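Local coordinates for protein EH1AB1 (Metagenome, PDB 6I8F) that probably hydrolyses carboxylic esters, as expected of an alpha/beta-hydrolase-fold ester hydrolase recovered from a lake metagenome, at residues 21-26 with 303-308; 183-188 with 258-263; 82-87 with 108-113; 239-242 with 247-250. All coordinates share one frame; numbering follows the deposited sequence.

Interaction 1: 21-26 with 303-308; sequences RNLLDL and FSLTRF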
loop_
_atom_site.group_PDB
_atom_site.type_symbol
_atom_site.label_atom_id
_atom_site.label_comp_id
_atom_site.label_asym_id
_atom_site.label_seq_id
_atom_site.Cartn_x
_atom_site.Cartn_y
_atom_site.Cartn_z
ATOM N N ARG A 21 23.773 3.808 -4.259
ATOM C CA ARG A 21 25.070 4.403 -4.648
ATOM C C ARG A 21 26.137 3.302 -4.773
ATOM O O ARG A 21 26.859 3.245 -5.764
ATOM C CB ARG A 21 25.499 5.465 -3.631
ATOM C CG ARG A 21 25.742 6.838 -4.240
ATOM C CD ARG A 21 25.854 7.955 -3.213
ATOM N NE ARG A 21 24.708 8.052 -2.312
ATOM C CZ ARG A 21 24.785 8.017 -0.982
ATOM N NH1 ARG A 21 25.956 7.868 -0.386
ATOM N NH2 ARG A 21 23.695 8.146 -0.250
ATOM N N ASN A 22 26.217 2.430 -3.759
ATOM C CA ASN A 22 27.189 1.336 -3.736
ATOM C C ASN A 22 27.012 0.462 -4.981
ATOM O O ASN A 22 28.009 0.121 -5.629
ATOM C CB ASN A 22 27.118 0.504 -2.454
ATOM C CG ASN A 22 27.698 1.228 -1.258
ATOM O OD1 ASN A 22 28.399 2.230 -1.409
ATOM N ND2 ASN A 22 27.403 0.738 -0.064
ATOM N N LEU A 23 25.763 0.122 -5.327
ATOM C CA LEU A 23 25.527 -0.722 -6.502
ATOM C C LEU A 23 25.946 0.013 -7.784
ATOM O O LEU A 23 26.500 -0.600 -8.703
ATOM C CB LEU A 23 24.057 -1.145 -6.606
ATOM C CG LEU A 23 23.754 -2.032 -7.813
ATOM C CD1 LEU A 23 24.562 -3.326 -7.749
ATOM C CD2 LEU A 23 22.270 -2.345 -7.932
ATOM N N LEU A 24 25.617 1.304 -7.870
ATOM C CA LEU A 24 25.927 2.088 -9.069
ATOM C C LEU A 24 27.451 2.196 -9.238
ATOM O O LEU A 24 27.946 2.102 -10.362
ATOM C CB LEU A 24 25.269 3.467 -8.974
ATOM C CG LEU A 24 23.743 3.478 -9.044
ATOM C CD1 LEU A 24 23.222 4.901 -8.943
ATOM C CD2 LEU A 24 23.231 2.814 -10.313
ATOM N N ASP A 25 28.181 2.360 -8.126
ATOM C CA ASP A 25 29.653 2.350 -8.151
ATOM C C ASP A 25 30.158 1.003 -8.695
ATOM O O ASP A 25 31.108 0.972 -9.481
ATOM C CB ASP A 25 30.249 2.628 -6.770
ATOM C CG ASP A 25 30.066 4.054 -6.288
ATOM O OD1 ASP A 25 29.779 4.926 -7.122
ATOM O OD2 ASP A 25 30.201 4.273 -5.075
ATOM N N LEU A 26 29.508 -0.101 -8.293
ATOM C CA LEU A 26 29.878 -1.439 -8.763
ATOM C C LEU A 26 29.705 -1.555 -10.277
ATOM O O LEU A 26 30.569 -2.100 -10.968
ATOM C CB LEU A 26 29.038 -2.511 -8.064
ATOM C CG LEU A 26 29.795 -3.330 -7.025
ATOM C CD1 LEU A 26 28.873 -4.346 -6.363
ATOM C CD2 LEU A 26 31.001 -4.022 -7.654
ATOM N N PHE A 303 13.500 -4.473 -7.359
ATOM C CA PHE A 303 12.530 -5.477 -6.873
ATOM C C PHE A 303 13.132 -6.880 -6.983
ATOM O O PHE A 303 12.776 -7.770 -6.215
ATOM C CB PHE A 303 11.216 -5.385 -7.664
ATOM C CG PHE A 303 10.009 -6.087 -7.081
ATOM C CD1 PHE A 303 9.529 -7.257 -7.647
ATOM C CD2 PHE A 303 9.304 -5.539 -6.022
ATOM C CE1 PHE A 303 8.400 -7.888 -7.143
ATOM C CE2 PHE A 303 8.164 -6.158 -5.525
ATOM C CZ PHE A 303 7.715 -7.336 -6.084
ATOM N N SER A 304 14.031 -7.075 -7.951
ATOM C CA SER A 304 14.645 -8.373 -8.141
ATOM C C SER A 304 16.169 -8.327 -7.982
ATOM O O SER A 304 16.782 -9.369 -8.053
ATOM C CB SER A 304 14.244 -8.968 -9.463
ATOM O OG SER A 304 14.674 -8.146 -10.526
ATOM N N LEU A 305 16.759 -7.157 -7.717
ATOM C CA LEU A 305 18.211 -7.054 -7.446
ATOM C C LEU A 305 18.477 -7.163 -5.945
ATOM O O LEU A 305 19.284 -6.412 -5.383
ATOM C CB LEU A 305 18.756 -5.736 -8.000
ATOM C CG LEU A 305 18.870 -5.679 -9.517
ATOM C CD1 LEU A 305 19.017 -4.238 -9.991
ATOM C CD2 LEU A 305 20.034 -6.530 -10.002
ATOM N N THR A 306 17.856 -8.162 -5.314
ATOM C CA THR A 306 17.727 -8.195 -3.874
ATOM C C THR A 306 18.984 -8.767 -3.203
ATOM O O THR A 306 19.046 -8.805 -1.988
ATOM C CB THR A 306 16.433 -8.919 -3.502
ATOM O OG1 THR A 306 16.362 -10.147 -4.224
ATOM C CG2 THR A 306 15.221 -8.066 -3.813
ATOM N N ARG A 307 19.989 -9.181 -3.983
ATOM C CA ARG A 307 21.315 -9.495 -3.432
ATOM C C ARG A 307 21.995 -8.209 -2.950
ATOM O O ARG A 307 22.655 -8.200 -1.909
ATOM C CB ARG A 307 22.206 -10.155 -4.484
ATOM C CG ARG A 307 23.637 -10.369 -4.019
ATOM C CD ARG A 307 24.421 -11.116 -5.068
ATOM N NE ARG A 307 25.828 -11.124 -4.724
ATOM C CZ ARG A 307 26.776 -11.701 -5.445
ATOM N NH1 ARG A 307 26.466 -12.314 -6.579
ATOM N NH2 ARG A 307 28.030 -11.654 -5.011
ATOM N N PHE A 308 21.801 -7.129 -3.715
ATOM C CA PHE A 308 22.492 -5.867 -3.530
ATOM C C PHE A 308 21.625 -4.828 -2.821
ATOM O O PHE A 308 22.177 -3.987 -2.122
ATOM C CB PHE A 308 22.935 -5.311 -4.879
ATOM C CG PHE A 308 23.878 -6.224 -5.609
ATOM C CD1 PHE A 308 25.190 -6.361 -5.180
ATOM C CD2 PHE A 308 23.442 -6.988 -6.677
ATOM C CE1 PHE A 308 26.065 -7.205 -5.846
ATOM C CE2 PHE A 308 24.311 -7.851 -7.321
ATOM C CZ PHE A 308 25.621 -7.953 -6.910
#

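Interaction 2: 183-188 with 258-263; sequences VVCQAC and GLPPAF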
loop_
_atom_site.group_PDB
_atom_site.type_symbol
_atom_site.label_atom_id
_atom_site.label_comp_id
_atom_site.label_asym_id
_atom_site.label_seq_id
_atom_site.Cartn_x
_atom_site.Cartn_y
_atom_site.Cartn_z
ATOM N N VAL A 183 -1.786 -4.651 -19.270
ATOM C CA VAL A 183 -2.390 -4.862 -20.583
ATOM C C VAL A 183 -3.322 -6.072 -20.533
ATOM O O VAL A 183 -4.392 -6.015 -21.119
ATOM C CB VAL A 183 -1.316 -4.985 -21.677
ATOM C CG1 VAL A 183 -1.879 -5.545 -22.980
ATOM C CG2 VAL A 183 -0.642 -3.649 -21.919
ATOM N N VAL A 184 -2.925 -7.147 -19.831
ATOM C CA VAL A 184 -3.790 -8.327 -19.687
ATOM C C VAL A 184 -5.150 -7.907 -19.116
ATOM O O VAL A 184 -6.189 -8.356 -19.595
ATOM C CB VAL A 184 -3.152 -9.442 -18.831
ATOM C CG1 VAL A 184 -4.163 -10.522 -18.462
ATOM C CG2 VAL A 184 -1.951 -10.063 -19.526
ATOM N N CYS A 185 -5.139 -7.060 -18.081
ATOM C CA CYS A 185 -6.391 -6.611 -17.440
ATOM C C CYS A 185 -7.273 -5.850 -18.436
ATOM O O CYS A 185 -8.486 -6.107 -18.505
ATOM C CB CYS A 185 -6.118 -5.727 -16.235
ATOM S SG CYS A 185 -5.281 -6.608 -14.891
ATOM N N GLN A 186 -6.659 -4.935 -19.192
ATOM C CA GLN A 186 -7.381 -4.113 -20.183
ATOM C C GLN A 186 -7.914 -4.996 -21.320
ATOM O O GLN A 186 -9.048 -4.794 -21.761
ATOM C CB GLN A 186 -6.501 -2.996 -20.743
ATOM C CG GLN A 186 -6.304 -1.848 -19.778
ATOM C CD GLN A 186 -5.689 -0.664 -20.475
ATOM O OE1 GLN A 186 -5.805 -0.523 -21.692
ATOM N NE2 GLN A 186 -5.023 0.183 -19.704
ATOM N N ALA A 187 -7.118 -5.992 -21.729
ATOM C CA ALA A 187 -7.483 -6.921 -22.820
ATOM C C ALA A 187 -8.731 -7.725 -22.454
ATOM O O ALA A 187 -9.695 -7.770 -23.224
ATOM C CB ALA A 187 -6.336 -7.836 -23.136
ATOM N N CYS A 188 -8.726 -8.329 -21.263
ATOM C CA CYS A 188 -9.895 -9.068 -20.782
ATOM C C CYS A 188 -11.118 -8.150 -20.687
ATOM O O CYS A 188 -12.224 -8.518 -21.098
ATOM C CB CYS A 188 -9.638 -9.710 -19.429
ATOM S SG CYS A 188 -8.384 -11.005 -19.545
ATOM N N GLY A 258 -13.831 -0.539 -14.350
ATOM C CA GLY A 258 -13.949 -1.979 -14.563
ATOM C C GLY A 258 -12.615 -2.712 -14.540
ATOM O O GLY A 258 -12.581 -3.913 -14.752
ATOM N N LEU A 259 -11.509 -2.002 -14.297
ATOM C CA LEU A 259 -10.209 -2.633 -14.163
ATOM C C LEU A 259 -10.059 -3.114 -12.724
ATOM O O LEU A 259 -10.669 -2.550 -11.822
ATOM C CB LEU A 259 -9.108 -1.645 -14.548
ATOM C CG LEU A 259 -9.053 -1.273 -16.029
ATOM C CD1 LEU A 259 -7.916 -0.300 -16.293
ATOM C CD2 LEU A 259 -8.923 -2.516 -16.919
ATOM N N PRO A 260 -9.285 -4.192 -12.471
ATOM C CA PRO A 260 -9.210 -4.770 -11.133
ATOM C C PRO A 260 -8.407 -3.953 -10.121
ATOM O O PRO A 260 -7.564 -3.142 -10.488
ATOM C CB PRO A 260 -8.525 -6.122 -11.329
ATOM C CG PRO A 260 -7.852 -6.055 -12.678
ATOM C CD PRO A 260 -8.511 -4.948 -13.468
ATOM N N PRO A 261 -8.646 -4.164 -8.808
ATOM C CA PRO A 261 -7.856 -3.506 -7.762
ATOM C C PRO A 261 -6.357 -3.738 -8.007
ATOM O O PRO A 261 -5.964 -4.759 -8.554
ATOM C CB PRO A 261 -8.338 -4.170 -6.464
ATOM C CG PRO A 261 -9.728 -4.673 -6.796
ATOM C CD PRO A 261 -9.686 -5.045 -8.260
ATOM N N ALA A 262 -5.542 -2.768 -7.607
ATOM C CA ALA A 262 -4.176 -2.700 -8.041
ATOM C C ALA A 262 -3.266 -2.325 -6.874
ATOM O O ALA A 262 -3.692 -1.680 -5.922
ATOM C CB ALA A 262 -4.062 -1.678 -9.157
ATOM N N PHE A 263 -2.018 -2.789 -6.981
ATOM C CA PHE A 263 -0.878 -2.298 -6.259
ATOM C C PHE A 263 0.101 -1.766 -7.310
ATOM O O PHE A 263 0.492 -2.520 -8.198
ATOM C CB PHE A 263 -0.268 -3.421 -5.418
ATOM C CG PHE A 263 1.029 -3.079 -4.736
ATOM C CD1 PHE A 263 1.040 -2.465 -3.496
ATOM C CD2 PHE A 263 2.241 -3.383 -5.317
ATOM C CE1 PHE A 263 2.230 -2.161 -2.858
ATOM C CE2 PHE A 263 3.434 -3.058 -4.692
ATOM C CZ PHE A 263 3.425 -2.466 -3.453
#

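Interaction 3: 82-87 with 108-113; sequences RRYRPL and GNIETH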
loop_
_atom_site.group_PDB
_atom_site.type_symbol
_atom_site.label_atom_id
_atom_site.label_comp_id
_atom_site.label_asym_id
_atom_site.label_seq_id
_atom_site.Cartn_x
_atom_site.Cartn_y
_atom_site.Cartn_z
ATOM N N ARG A 82 6.234 -21.994 -13.926
ATOM C CA ARG A 82 6.708 -22.574 -12.691
ATOM C C ARG A 82 5.777 -22.122 -11.562
ATOM O O ARG A 82 5.521 -20.935 -11.405
ATOM C CB ARG A 82 8.170 -22.195 -12.471
ATOM C CG ARG A 82 8.715 -22.656 -11.128
ATOM C CD ARG A 82 10.197 -22.424 -11.030
ATOM N NE ARG A 82 10.939 -23.162 -12.038
ATOM C CZ ARG A 82 12.186 -22.877 -12.395
ATOM N NH1 ARG A 82 12.878 -21.977 -11.719
ATOM N NH2 ARG A 82 12.727 -23.471 -13.444
ATOM N N ARG A 83 5.221 -23.090 -10.836
ATOM C CA ARG A 83 4.306 -22.833 -9.735
ATOM C C ARG A 83 5.081 -22.932 -8.424
ATOM O O ARG A 83 5.893 -23.852 -8.240
ATOM C CB ARG A 83 3.141 -23.826 -9.690
ATOM C CG ARG A 83 2.465 -24.047 -11.032
ATOM C CD ARG A 83 1.077 -24.624 -10.870
ATOM N NE ARG A 83 1.112 -26.018 -10.478
ATOM C CZ ARG A 83 0.224 -26.612 -9.690
ATOM N NH1 ARG A 83 -0.549 -25.898 -8.884
ATOM N NH2 ARG A 83 0.126 -27.928 -9.703
ATOM N N TYR A 84 4.820 -21.967 -7.540
ATOM C CA TYR A 84 5.407 -21.924 -6.229
ATOM C C TYR A 84 4.292 -21.983 -5.178
ATOM O O TYR A 84 3.405 -21.122 -5.159
ATOM C CB TYR A 84 6.203 -20.635 -6.048
ATOM C CG TYR A 84 7.248 -20.347 -7.093
ATOM C CD1 TYR A 84 6.930 -19.693 -8.278
ATOM C CD2 TYR A 84 8.577 -20.658 -6.863
ATOM C CE1 TYR A 84 7.904 -19.380 -9.216
ATOM C CE2 TYR A 84 9.559 -20.355 -7.792
ATOM C CZ TYR A 84 9.227 -19.704 -8.967
ATOM O OH TYR A 84 10.210 -19.400 -9.869
ATOM N N ARG A 85 4.337 -23.012 -4.331
ATOM C CA ARG A 85 3.386 -23.174 -3.246
ATOM C C ARG A 85 4.009 -22.571 -1.994
ATOM O O ARG A 85 5.128 -22.939 -1.632
ATOM C CB ARG A 85 3.039 -24.654 -3.079
ATOM C CG ARG A 85 2.015 -24.933 -1.990
ATOM C CD ARG A 85 1.397 -26.311 -2.121
ATOM N NE ARG A 85 0.276 -26.402 -1.219
ATOM C CZ ARG A 85 -0.992 -26.125 -1.517
ATOM N NH1 ARG A 85 -1.405 -26.030 -2.772
ATOM N NH2 ARG A 85 -1.848 -25.970 -0.522
ATOM N N PRO A 86 3.322 -21.631 -1.307
ATOM C CA PRO A 86 3.878 -20.987 -0.116
ATOM C C PRO A 86 4.105 -21.978 1.040
ATOM O O PRO A 86 3.302 -22.885 1.242
ATOM C CB PRO A 86 2.826 -19.941 0.291
ATOM C CG PRO A 86 1.547 -20.357 -0.413
ATOM C CD PRO A 86 1.954 -21.179 -1.613
ATOM N N LEU A 87 5.203 -21.796 1.777
ATOM C CA LEU A 87 5.422 -22.512 3.032
ATOM C C LEU A 87 4.194 -22.381 3.929
ATOM O O LEU A 87 3.675 -21.281 4.109
ATOM C CB LEU A 87 6.615 -21.909 3.765
ATOM C CG LEU A 87 7.987 -22.401 3.342
ATOM C CD1 LEU A 87 9.042 -21.787 4.255
ATOM C CD2 LEU A 87 8.061 -23.921 3.370
ATOM N N GLY A 108 15.379 -11.874 -19.430
ATOM C CA GLY A 108 14.649 -12.405 -18.286
ATOM C C GLY A 108 13.954 -13.708 -18.632
ATOM O O GLY A 108 13.613 -13.977 -19.791
ATOM N N ASN A 109 13.717 -14.519 -17.603
ATOM C CA ASN A 109 13.005 -15.790 -17.734
ATOM C C ASN A 109 12.565 -16.192 -16.322
ATOM O O ASN A 109 12.719 -15.410 -15.368
ATOM C CB ASN A 109 13.884 -16.854 -18.408
ATOM C CG ASN A 109 15.220 -16.995 -17.712
ATOM O OD1 ASN A 109 15.263 -17.193 -16.502
ATOM N ND2 ASN A 109 16.313 -16.811 -18.438
ATOM N N ILE A 110 12.066 -17.416 -16.173
ATOM C CA ILE A 110 11.614 -17.884 -14.872
ATOM C C ILE A 110 12.781 -17.847 -13.860
ATOM O O ILE A 110 12.569 -17.495 -12.687
ATOM C CB ILE A 110 10.922 -19.254 -15.000
ATOM C CG1 ILE A 110 9.599 -19.091 -15.760
ATOM C CG2 ILE A 110 10.715 -19.895 -13.629
ATOM C CD1 ILE A 110 8.855 -20.383 -16.042
ATOM N N GLU A 111 14.014 -18.127 -14.307
ATOM C CA GLU A 111 15.129 -18.269 -13.377
ATOM C C GLU A 111 15.597 -16.909 -12.840
ATOM O O GLU A 111 16.088 -16.849 -11.727
ATOM C CB GLU A 111 16.324 -18.984 -14.011
ATOM C CG GLU A 111 16.030 -20.396 -14.453
ATOM C CD GLU A 111 15.572 -21.363 -13.373
ATOM O OE1 GLU A 111 15.819 -21.118 -12.172
ATOM O OE2 GLU A 111 14.964 -22.363 -13.747
ATOM N N THR A 112 15.512 -15.849 -13.652
ATOM C CA THR A 112 16.021 -14.514 -13.269
ATOM C C THR A 112 15.187 -13.925 -12.120
ATOM O O THR A 112 15.658 -13.035 -11.414
ATOM C CB THR A 112 16.059 -13.569 -14.479
ATOM O OG1 THR A 112 14.746 -13.470 -15.037
ATOM C CG2 THR A 112 17.019 -14.030 -15.557
ATOM N N HIS A 113 13.951 -14.407 -11.950
ATOM C CA HIS A 113 13.000 -13.862 -10.967
ATOM C C HIS A 113 12.526 -14.947 -9.985
ATOM O O HIS A 113 11.561 -14.748 -9.269
ATOM C CB HIS A 113 11.818 -13.223 -11.709
ATOM C CG HIS A 113 12.168 -11.933 -12.382
ATOM N ND1 HIS A 113 13.049 -11.870 -13.462
ATOM C CD2 HIS A 113 11.766 -10.666 -12.131
ATOM C CE1 HIS A 113 13.162 -10.611 -13.845
ATOM N NE2 HIS A 113 12.380 -9.848 -13.039
HETATM O O HOH W 1 10.202 -16.948 -11.775
#

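Interaction 4: 239-242 with 247-250; sequences EDTD and RLSP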
loop_
_atom_site.group_PDB
_atom_site.type_symbol
_atom_site.label_atom_id
_atom_site.label_comp_id
_atom_site.label_asym_id
_atom_site.label_seq_id
_atom_site.Cartn_x
_atom_site.Cartn_y
_atom_site.Cartn_z
ATOM N N GLU A 239 8.823 -1.200 -36.922
ATOM C CA GLU A 239 8.697 0.116 -37.564
ATOM C C GLU A 239 7.244 0.339 -38.009
ATOM O O GLU A 239 6.594 -0.573 -38.521
ATOM C CB GLU A 239 9.640 0.185 -38.764
ATOM C CG GLU A 239 9.478 1.440 -39.591
ATOM C CD GLU A 239 10.486 1.565 -40.718
ATOM O OE1 GLU A 239 11.170 0.567 -41.012
ATOM O OE2 GLU A 239 10.592 2.664 -41.287
ATOM N N ASP A 240 6.749 1.564 -37.809
ATOM C CA ASP A 240 5.392 1.989 -38.199
ATOM C C ASP A 240 4.324 1.425 -37.248
ATOM O O ASP A 240 3.126 1.521 -37.563
ATOM C CB ASP A 240 4.964 1.542 -39.605
ATOM C CG ASP A 240 5.883 1.914 -40.755
ATOM O OD1 ASP A 240 6.395 3.052 -40.771
ATOM O OD2 ASP A 240 6.067 1.055 -41.637
ATOM N N THR A 241 4.718 0.809 -36.126
ATOM C CA THR A 241 3.724 0.465 -35.121
ATOM C C THR A 241 3.219 1.792 -34.550
ATOM O O THR A 241 4.009 2.678 -34.268
ATOM C CB THR A 241 4.269 -0.480 -34.040
ATOM O OG1 THR A 241 4.806 -1.638 -34.681
ATOM C CG2 THR A 241 3.208 -0.919 -33.051
ATOM N N ASP A 242 1.902 1.936 -34.443
ATOM C CA ASP A 242 1.315 3.078 -33.765
ATOM C C ASP A 242 1.665 2.973 -32.273
ATOM O O ASP A 242 1.281 2.013 -31.609
ATOM C CB ASP A 242 -0.202 3.126 -33.968
ATOM C CG ASP A 242 -0.834 4.411 -33.465
ATOM O OD1 ASP A 242 -0.203 5.111 -32.633
ATOM O OD2 ASP A 242 -1.951 4.712 -33.917
ATOM N N ARG A 247 -1.560 -1.776 -26.215
ATOM C CA ARG A 247 -0.666 -2.863 -25.791
ATOM C C ARG A 247 0.746 -2.328 -25.537
ATOM O O ARG A 247 1.518 -2.980 -24.850
ATOM C CB ARG A 247 -0.623 -4.000 -26.810
ATOM C CG ARG A 247 -1.931 -4.772 -26.926
ATOM C CD ARG A 247 -1.984 -5.600 -28.194
ATOM N NE ARG A 247 -1.874 -4.766 -29.389
ATOM C CZ ARG A 247 -1.827 -5.231 -30.638
ATOM N NH1 ARG A 247 -1.904 -6.530 -30.857
ATOM N NH2 ARG A 247 -1.680 -4.395 -31.656
ATOM N N LEU A 248 1.080 -1.159 -26.094
ATOM C CA LEU A 248 2.361 -0.493 -25.811
ATOM C C LEU A 248 2.194 0.638 -24.790
ATOM O O LEU A 248 3.169 1.072 -24.188
ATOM C CB LEU A 248 2.920 0.102 -27.108
ATOM C CG LEU A 248 3.409 -0.871 -28.175
ATOM C CD1 LEU A 248 3.745 -0.109 -29.451
ATOM C CD2 LEU A 248 4.625 -1.646 -27.700
ATOM N N SER A 249 0.983 1.196 -24.709
ATOM C CA SER A 249 0.725 2.448 -24.012
ATOM C C SER A 249 -0.588 2.352 -23.243
ATOM O O SER A 249 -1.532 3.093 -23.525
ATOM C CB SER A 249 0.728 3.598 -24.993
ATOM O OG SER A 249 2.030 3.792 -25.523
ATOM N N PRO A 250 -0.700 1.428 -22.258
ATOM C CA PRO A 250 -1.963 1.232 -21.547
ATOM C C PRO A 250 -2.438 2.471 -20.768
ATOM O O PRO A 250 -3.642 2.593 -20.499
ATOM C CB PRO A 250 -1.682 0.036 -20.618
ATOM C CG PRO A 250 -0.166 0.005 -20.469
ATOM C CD PRO A 250 0.360 0.511 -21.799
#

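Interaction 1: 21-26 with 303-308
L23 and F308 make the main contact between the N-terminal helix 18-32 and segment 303-308, in the loop between strand 298-299 and helix 310-327 of this alpha/beta hydrolase. L23 CD1 sits over one face of the F308 ring, 4.1 Å from its centroid and 26° off the ring normal. That is CH-pi geometry, although the methyl is displaced toward the rim: its nearest ring atom is F308 CG, at 3.7 Å. The leucine presents this branch because CG is anti to the backbone N (chi1 -180°), which sends the side chain off the helix so that it crosses F308 at about a right angle. One turn further on, L26 CD1 approaches F308 CE1 obliquely at 4.0 Å. The other L23 branch, CD2, faces L305 CD1 at 4.3 Å. No hydrogen bond joins the two segments, so the evidence is for purely apolar packing. Behind the first shell, I299 and L309 also pack on L23, and R307 extends past the ring to a salt bridge with D56. R307 CG lies above the centre of the opposite F308 face. L305 is the centre of an inverse gamma turn, and its O accepts from F308 N at 3.1 Å.

Interaction 2: 183-188 with 258-263
L259 opens the contact by laying its two methyls against the helix 183-188. L259 CD2 is 3.9 Å from Q186 CG and equally close to the backbone oxygen C185 O, while L259 CD1 reaches the same Q186 CG at 4.1 Å. The CB of L259 does not itself aim at the helix. With chi1 at -69°, CG turns beside the backbone N, and the extended chi2 carries the methyls over to the Q186 stem. The polar end of Q186 leaves the contact: its NE2 donates to P250 O and to the hydroxyl of Y279, which fixes the amide while the methylene supplies the packing. P260 follows with its CG and CD. P260 CG lies 3.4 Å from C185 SG, a tight approach, and P260 CD rests 3.7 Å from C185 CB. The CB of C185 points toward the loop, and a chi1 of -65°, with SG anti to the carbonyl carbon, sets the sulfur beside P260 CG. In the alpha/beta hydrolase fold this is the packing of helix 176-190, which follows the probable nucleophile elbow, on the lead-in to strand 262-267, next to last in the sheet. Beyond P261 the chain enters that strand, which pairs in parallel with strand 198-202.

Interaction 3: 82-87 with 108-113
R82 and E111 form a two-nitrogen, end-on salt bridge. R82 NH1 donates to E111 OE1 at 3.1 Å with an N-H...O angle of 168°, and R82 NH2 meets E111 OE2 on its syn side. The refined 2.5 Å of that second bond is short enough to be read with caution. Both acceptors lie close to the guanidinium plane, but the carboxylate plane is turned 52° from it, so both nitrogens come in from out of the carboxylate plane. E111 points away from the strand at CB, and a bend at chi2 (-60°) brings the carboxylate back. R82 is further fixed by D114, which shares NH1, and by N69 at NE. The Y84 hydroxyl also bonds to D114, and a water donating to both Y84 OH (3.1 Å) and I110 O (2.6 Å) spans the gap. Beneath these bonds, I110 CG2 lies over one guanidinium face, 3.5 Å from R82 CZ, and 3.8 Å from Y84 OH. N109 OD1 accepts from T112 N in an Asx motif, and H113 occupies the N-cap position before helix 114-124. The contact thus ties strand 78-85 to the loop just after the HGGG sequence, which probably shapes the oxyanion hole as in hormone-sensitive-lipase-like alpha/beta hydrolases.

Interaction 4: 239-242 with 247-250
L248 and T241 meet methyl to methyl, and the leucine side chain traces the whole contact. L248 CB points toward 239-242 but is still 6.0 Å from T241 CG2, too far to pack. From there chi1 of -69° puts CG anti to the carbonyl carbon, and the distance from L248 CG to T241 CG2 falls to 4.9 Å. At the branch point the two methyls part company. L248 CD1 runs on to T241 CG2 at 3.7 Å and also lies 3.9 Å from the backbone oxygen D242 O. L248 CD2 turns off and stays 5.6 Å from T241 CG2. The contact is small, with 75 Å² buried over both sides, and no hydrogen bond crosses it. Both segments belong to the long connection between helix 230-236 and strand 262-267 of the alpha/beta hydrolase fold, and the contact closes a short loop with only four residues between its segments. On the T241 side, the methyl faces the leucine because OG1 is beside the backbone N (chi1 -55°), where it bonds to P238 O, leaving CG2 anti to that N. The two side chains cross at about a right angle. The loop has its own polar bracing, in which D242 OD1 bonds to T244 OG1. F141 packs on L248 from outside the two segments, and L248 O accepts from S208 OG.

Interactions 2, 3 and 4 are nested within the chain loop closed by interaction 1. Interactions 2 and 4 touch: besides the Q186 amide bond to P250 that joins them, V183 CG2 packs 3.7 Å from R247 O and 4.0 Å from P250 CG. Interactions 1 and 3 meet where S304 OG is 3.8 Å from H113 NE2, the nitrogen that bonds D174 beside the probable nucleophile S175. L305 lies near, without touching, the likely triad S175, H300 and D270. Interactions 2 and 3 reach the same sheet, their centres 22 Å apart. Interaction 4 stands well away from interactions 1 and 3, with nearest atoms about 18 and 17 Å distant.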